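PDB 5YGB: tudor and KH domain-containing protein homolog from Drosophila melanogaster, which takes part in piRNA metabolism and transposon repression, its Tudor domain binding the N-terminus of Piwi, probably to recruit Piwi proteins to the nuage. Local coordinates for residues Cys110-Thr114 with Asp115-Leu119; Leu208-Gln212 with Gly213-Pro217. The protein carries 1 engineered substitution. All coordinates share one frame; numbering follows the deposited sequence.

Contact 1: residues Cys110-Thr114 with Asp115-Leu119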
loop_
_atom_site.group_PDB
_atom_site.type_symbol
_atom_site.label_atom_id
_atom_site.label_comp_id
_atom_site.label_asym_id
_atom_site.label_seq_id
_atom_site.Cartn_x
_atom_site.Cartn_y
_atom_site.Cartn_z
ATOM N N CYS A 110 -2.531 -17.502 6.946
ATOM C CA CYS A 110 -3.336 -18.635 6.479
ATOM C C CYS A 110 -3.482 -18.575 4.971
ATOM O O CYS A 110 -3.299 -17.522 4.362
ATOM C CB CYS A 110 -4.740 -18.637 7.097
ATOM S SG CYS A 110 -4.819 -18.926 8.851
ATOM N N GLU A 111 -3.848 -19.691 4.357
ATOM C CA GLU A 111 -4.305 -19.639 2.980
ATOM C C GLU A 111 -5.552 -18.761 2.877
ATOM O O GLU A 111 -6.345 -18.673 3.823
ATOM C CB GLU A 111 -4.597 -21.047 2.460
ATOM C CG GLU A 111 -3.347 -21.902 2.364
ATOM C CD GLU A 111 -3.599 -23.303 1.844
ATOM O OE1 GLU A 111 -2.632 -23.948 1.388
ATOM O OE2 GLU A 111 -4.754 -23.769 1.906
ATOM N N LEU A 112 -5.732 -18.121 1.730
ATOM C CA LEU A 112 -6.877 -17.241 1.509
ATOM C C LEU A 112 -8.072 -18.019 0.954
ATOM O O LEU A 112 -7.947 -18.670 -0.093
ATOM C CB LEU A 112 -6.485 -16.111 0.551
ATOM C CG LEU A 112 -7.536 -15.023 0.351
ATOM C CD1 LEU A 112 -7.732 -14.230 1.630
ATOM C CD2 LEU A 112 -7.123 -14.097 -0.796
ATOM N N ARG A 113 -9.213 -17.959 1.649
ATOM C CA ARG A 113 -10.443 -18.570 1.155
ATOM C C ARG A 113 -10.719 -18.028 -0.240
ATOM O O ARG A 113 -10.647 -16.819 -0.467
ATOM C CB ARG A 113 -11.603 -18.290 2.103
ATOM C CG ARG A 113 -12.779 -19.256 1.973
ATOM C CD ARG A 113 -13.857 -18.916 2.981
ATOM N NE ARG A 113 -14.638 -17.765 2.541
ATOM C CZ ARG A 113 -15.331 -16.967 3.349
ATOM N NH1 ARG A 113 -15.320 -17.163 4.661
ATOM N NH2 ARG A 113 -16.031 -15.963 2.840
ATOM N N THR A 114 -11.066 -18.923 -1.166
ATOM C CA THR A 114 -11.048 -18.609 -2.593
ATOM C C THR A 114 -11.927 -17.411 -2.974
ATOM O O THR A 114 -11.547 -16.595 -3.813
ATOM C CB THR A 114 -11.459 -19.853 -3.415
ATOM O OG1 THR A 114 -10.498 -20.893 -3.199
ATOM C CG2 THR A 114 -11.508 -19.540 -4.899
ATOM N N ASP A 115 -13.093 -17.282 -2.354
ATOM C CA ASP A 115 -13.985 -16.184 -2.725
ATOM C C ASP A 115 -13.449 -14.808 -2.315
ATOM O O ASP A 115 -13.884 -13.790 -2.856
ATOM C CB ASP A 115 -15.383 -16.409 -2.133
ATOM C CG ASP A 115 -15.364 -16.525 -0.629
ATOM O OD1 ASP A 115 -14.785 -17.515 -0.128
ATOM O OD2 ASP A 115 -15.929 -15.643 0.048
ATOM N N PHE A 116 -12.488 -14.762 -1.388
ATOM C CA PHE A 116 -11.888 -13.475 -1.010
ATOM C C PHE A 116 -10.962 -12.934 -2.104
ATOM O O PHE A 116 -10.491 -11.808 -2.008
ATOM C CB PHE A 116 -11.103 -13.596 0.304
ATOM C CG PHE A 116 -11.963 -13.775 1.538
ATOM C CD1 PHE A 116 -13.090 -13.000 1.758
ATOM C CD2 PHE A 116 -11.612 -14.719 2.486
ATOM C CE1 PHE A 116 -13.862 -13.170 2.907
ATOM C CE2 PHE A 116 -12.377 -14.899 3.626
ATOM C CZ PHE A 116 -13.497 -14.125 3.838
ATOM N N LEU A 117 -10.716 -13.722 -3.147
ATOM C CA LEU A 117 -9.897 -13.272 -4.275
ATOM C C LEU A 117 -10.632 -12.392 -5.269
ATOM O O LEU A 117 -9.990 -11.728 -6.084
ATOM C CB LEU A 117 -9.344 -14.467 -5.038
ATOM C CG LEU A 117 -8.132 -15.121 -4.411
ATOM C CD1 LEU A 117 -7.862 -16.404 -5.150
ATOM C CD2 LEU A 117 -6.919 -14.192 -4.493
ATOM N N THR A 118 -11.957 -12.401 -5.226
ATOM C CA THR A 118 -12.790 -11.746 -6.241
ATOM C C THR A 118 -12.532 -10.245 -6.399
ATOM O O THR A 118 -12.455 -9.737 -7.522
ATOM C CB THR A 118 -14.281 -11.956 -5.922
ATOM O OG1 THR A 118 -14.583 -13.356 -5.995
ATOM C CG2 THR A 118 -15.158 -11.214 -6.916
ATOM N N LEU A 119 -12.427 -9.532 -5.286
ATOM C CA LEU A 119 -12.251 -8.083 -5.328
ATOM C C LEU A 119 -10.896 -7.697 -5.921
ATOM O O LEU A 119 -9.862 -8.249 -5.544
ATOM C CB LEU A 119 -12.384 -7.488 -3.922
ATOM C CG LEU A 119 -12.281 -5.967 -3.813
ATOM C CD1 LEU A 119 -13.436 -5.283 -4.525
ATOM C CD2 LEU A 119 -12.254 -5.546 -2.349
#
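R113 and D115 form a salt bridge at the start of the 3-10 turn that follows strand 109-111, in the Tudor part of this extended Tudor domain. R113 CB packs against the F116 ring, 3.6 Å from its CD2. CG swings anti to the backbone N (chi1 -159°), and both CG and CD run past D115 OD1. A bend at chi3 (78°) then turns the guanidinium side-on to the carboxylate: R113 NE donates to D115 OD1 at 2.7 Å and R113 NH2 to D115 OD2 at 2.8 Å. The two planes are nearly coplanar and each oxygen uses its syn lone pair, so the pair of bonds fixes the rotation of both groups. The same guanidinium lies with one face on the F116 ring, centres 4.0 Å apart and planes at 27°. NH2 also bridges to E36 of helix 25-41, which would probably spread the positive charge over two carboxylates. The turn itself is held by F116 N to R113 O and L117 N to T114 O. L112 adds apolar contacts, CD1 against F116 CB and CD2 3.7 Å from L117 CD2, while F116 CZ sits just 3.3 Å from R113 NH2.

Contact 2: residues Leu208-Gln212 with Gly213-Pro217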
loop_
_atom_site.group_PDB
_atom_site.type_symbol
_atom_site.label_atom_id
_atom_site.label_comp_id
_atom_site.label_asym_id
_atom_site.label_seq_id
_atom_site.Cartn_x
_atom_site.Cartn_y
_atom_site.Cartn_z
ATOM N N LEU A 208 1.555 23.054 -2.866
ATOM C CA LEU A 208 1.700 23.353 -1.444
ATOM C C LEU A 208 3.094 22.964 -0.941
ATOM O O LEU A 208 3.734 23.730 -0.218
ATOM C CB LEU A 208 0.622 22.642 -0.631
ATOM C CG LEU A 208 -0.787 23.202 -0.779
ATOM C CD1 LEU A 208 -1.792 22.275 -0.111
ATOM C CD2 LEU A 208 -0.871 24.603 -0.177
ATOM N N MET A 209 3.577 21.789 -1.331
ATOM C CA MET A 209 4.894 21.366 -0.877
ATOM C C MET A 209 6.006 22.250 -1.437
ATOM O O MET A 209 6.930 22.593 -0.710
ATOM C CB MET A 209 5.141 19.907 -1.235
ATOM C CG MET A 209 4.233 18.954 -0.474
ATOM S SD MET A 209 4.706 17.231 -0.665
ATOM C CE MET A 209 6.311 17.196 0.145
ATOM N N ILE A 210 5.901 22.647 -2.703
ATOM C CA ILE A 210 6.908 23.502 -3.318
ATOM C C ILE A 210 6.893 24.894 -2.695
ATOM O O ILE A 210 7.937 25.406 -2.292
ATOM C CB ILE A 210 6.693 23.612 -4.846
ATOM C CG1 ILE A 210 6.968 22.259 -5.502
ATOM C CG2 ILE A 210 7.622 24.665 -5.440
ATOM C CD1 ILE A 210 6.528 22.171 -6.968
ATOM N N THR A 211 5.722 25.513 -2.600
ATOM C CA THR A 211 5.658 26.893 -2.113
ATOM C C THR A 211 6.013 27.007 -0.635
ATOM O O THR A 211 6.350 28.092 -0.167
ATOM C CB THR A 211 4.268 27.527 -2.319
ATOM O OG1 THR A 211 3.257 26.714 -1.704
ATOM C CG2 THR A 211 3.959 27.694 -3.801
ATOM N N GLN A 212 5.941 25.901 0.099
ATOM C CA GLN A 212 6.249 25.928 1.526
ATOM C C GLN A 212 7.608 25.303 1.862
ATOM O O GLN A 212 7.938 25.113 3.033
ATOM C CB GLN A 212 5.120 25.246 2.306
ATOM C CG GLN A 212 3.806 26.011 2.177
ATOM C CD GLN A 212 2.643 25.377 2.916
ATOM O OE1 GLN A 212 2.825 24.602 3.854
ATOM N NE2 GLN A 212 1.433 25.720 2.498
ATOM N N GLY A 213 8.400 24.986 0.836
ATOM C CA GLY A 213 9.791 24.617 1.029
ATOM C C GLY A 213 10.082 23.151 1.280
ATOM O O GLY A 213 11.188 22.802 1.710
ATOM N N PHE A 214 9.112 22.284 0.993
ATOM C CA PHE A 214 9.269 20.845 1.226
ATOM C C PHE A 214 9.605 20.056 -0.040
ATOM O O PHE A 214 9.904 18.857 0.018
ATOM C CB PHE A 214 7.996 20.272 1.845
ATOM C CG PHE A 214 7.687 20.824 3.196
ATOM C CD1 PHE A 214 8.318 20.327 4.322
ATOM C CD2 PHE A 214 6.767 21.845 3.340
ATOM C CE1 PHE A 214 8.026 20.841 5.570
ATOM C CE2 PHE A 214 6.477 22.367 4.592
ATOM C CZ PHE A 214 7.106 21.858 5.703
ATOM N N ALA A 215 9.532 20.724 -1.183
ATOM C CA ALA A 215 9.868 20.102 -2.456
ATOM C C ALA A 215 10.339 21.154 -3.440
ATOM O O ALA A 215 10.132 22.345 -3.221
ATOM C CB ALA A 215 8.660 19.347 -3.028
ATOM N N LEU A 216 10.970 20.702 -4.521
ATOM C CA LEU A 216 11.338 21.577 -5.631
ATOM C C LEU A 216 10.562 21.177 -6.885
ATOM O O LEU A 216 10.178 20.018 -7.037
ATOM C CB LEU A 216 12.845 21.508 -5.895
ATOM C CG LEU A 216 13.771 21.935 -4.757
ATOM C CD1 LEU A 216 15.212 21.610 -5.104
ATOM C CD2 LEU A 216 13.614 23.422 -4.473
ATOM N N PRO A 217 10.324 22.129 -7.792
ATOM C CA PRO A 217 9.683 21.755 -9.056
ATOM C C PRO A 217 10.608 20.933 -9.956
ATOM O O PRO A 217 11.818 20.878 -9.706
ATOM C CB PRO A 217 9.352 23.107 -9.697
ATOM C CG PRO A 217 10.314 24.064 -9.091
ATOM C CD PRO A 217 10.571 23.579 -7.695
HETATM O O HOH W 1 10.687 24.876 -2.601
#
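M209 and I210 offer their carbonyls to the chain that follows the helix: F214 N donates to M209 O at 2.8 Å and G213 N to I210 O at 3.2 Å, with A215 N adding a weak bond to M209 O. The bond from F214 runs within 19° of the carbonyl plane, whereas G213 N sits well above the plane of I210's carbonyl. G213 takes positive phi (88°), where a CB would run into Q212 O. A water donates to both I210 O and A215 O, joining them, and the CA-H of I210 also points almost straight at A215 O.

Of the side chains, I210 does the most bridging. With CG1 anti to the carbonyl carbon and CG2 anti to the backbone N (chi1 -68°), its branches reach different atoms of the following chain: CG1 comes to 4.2 Å from A215 CB, CG2 to 3.9 Å from P217 CD, and CD1 to 3.8 Å from P217 CA. Cutting I210 back to an alanine would take away CG1, CG2 and CD1, and is likely to leave P217 and the A215 methyl with a gap on the helix side. In the conformer modelled here, M209 lies at about a right angle to F214, its CE 3.9 Å from F214 CB; its CB meets the methyl of A215. Beyond them M209 packs on F150 and L153 of helix 144-154. The F214 ring passes by Q212, with CD2 near Q212 CB and the backbone oxygen of Q212 close to CE2. L216 then pairs through its backbone with K132, so after the turn the chain joins strand 131-132 in a short, weakly bonded antiparallel pair. The paired bonds from F214 N and G213 N, with G213 as C-prime residue, make the Schellman motif that ends helix 205-211.

Contact 1 and contact 2 lie on opposite sides of the chain's centre, their own centres 42 Å apart and their nearest atoms about 28 Å apart, so neither touches the other. Both are local turns: 110-119 follows a strand of the five-stranded antiparallel sheet and rests against helix 25-41, whereas 208-217 ends a helix near the C-terminus and rests on helix 144-154. One is fastened by charge, an aromatic stack and two backbone bonds, the other by backbone bonds, a water and apolar packing. The Tudor domain is sufficient to bind the Piwi N-terminus, but no peptide is present in this model to place either turn against it.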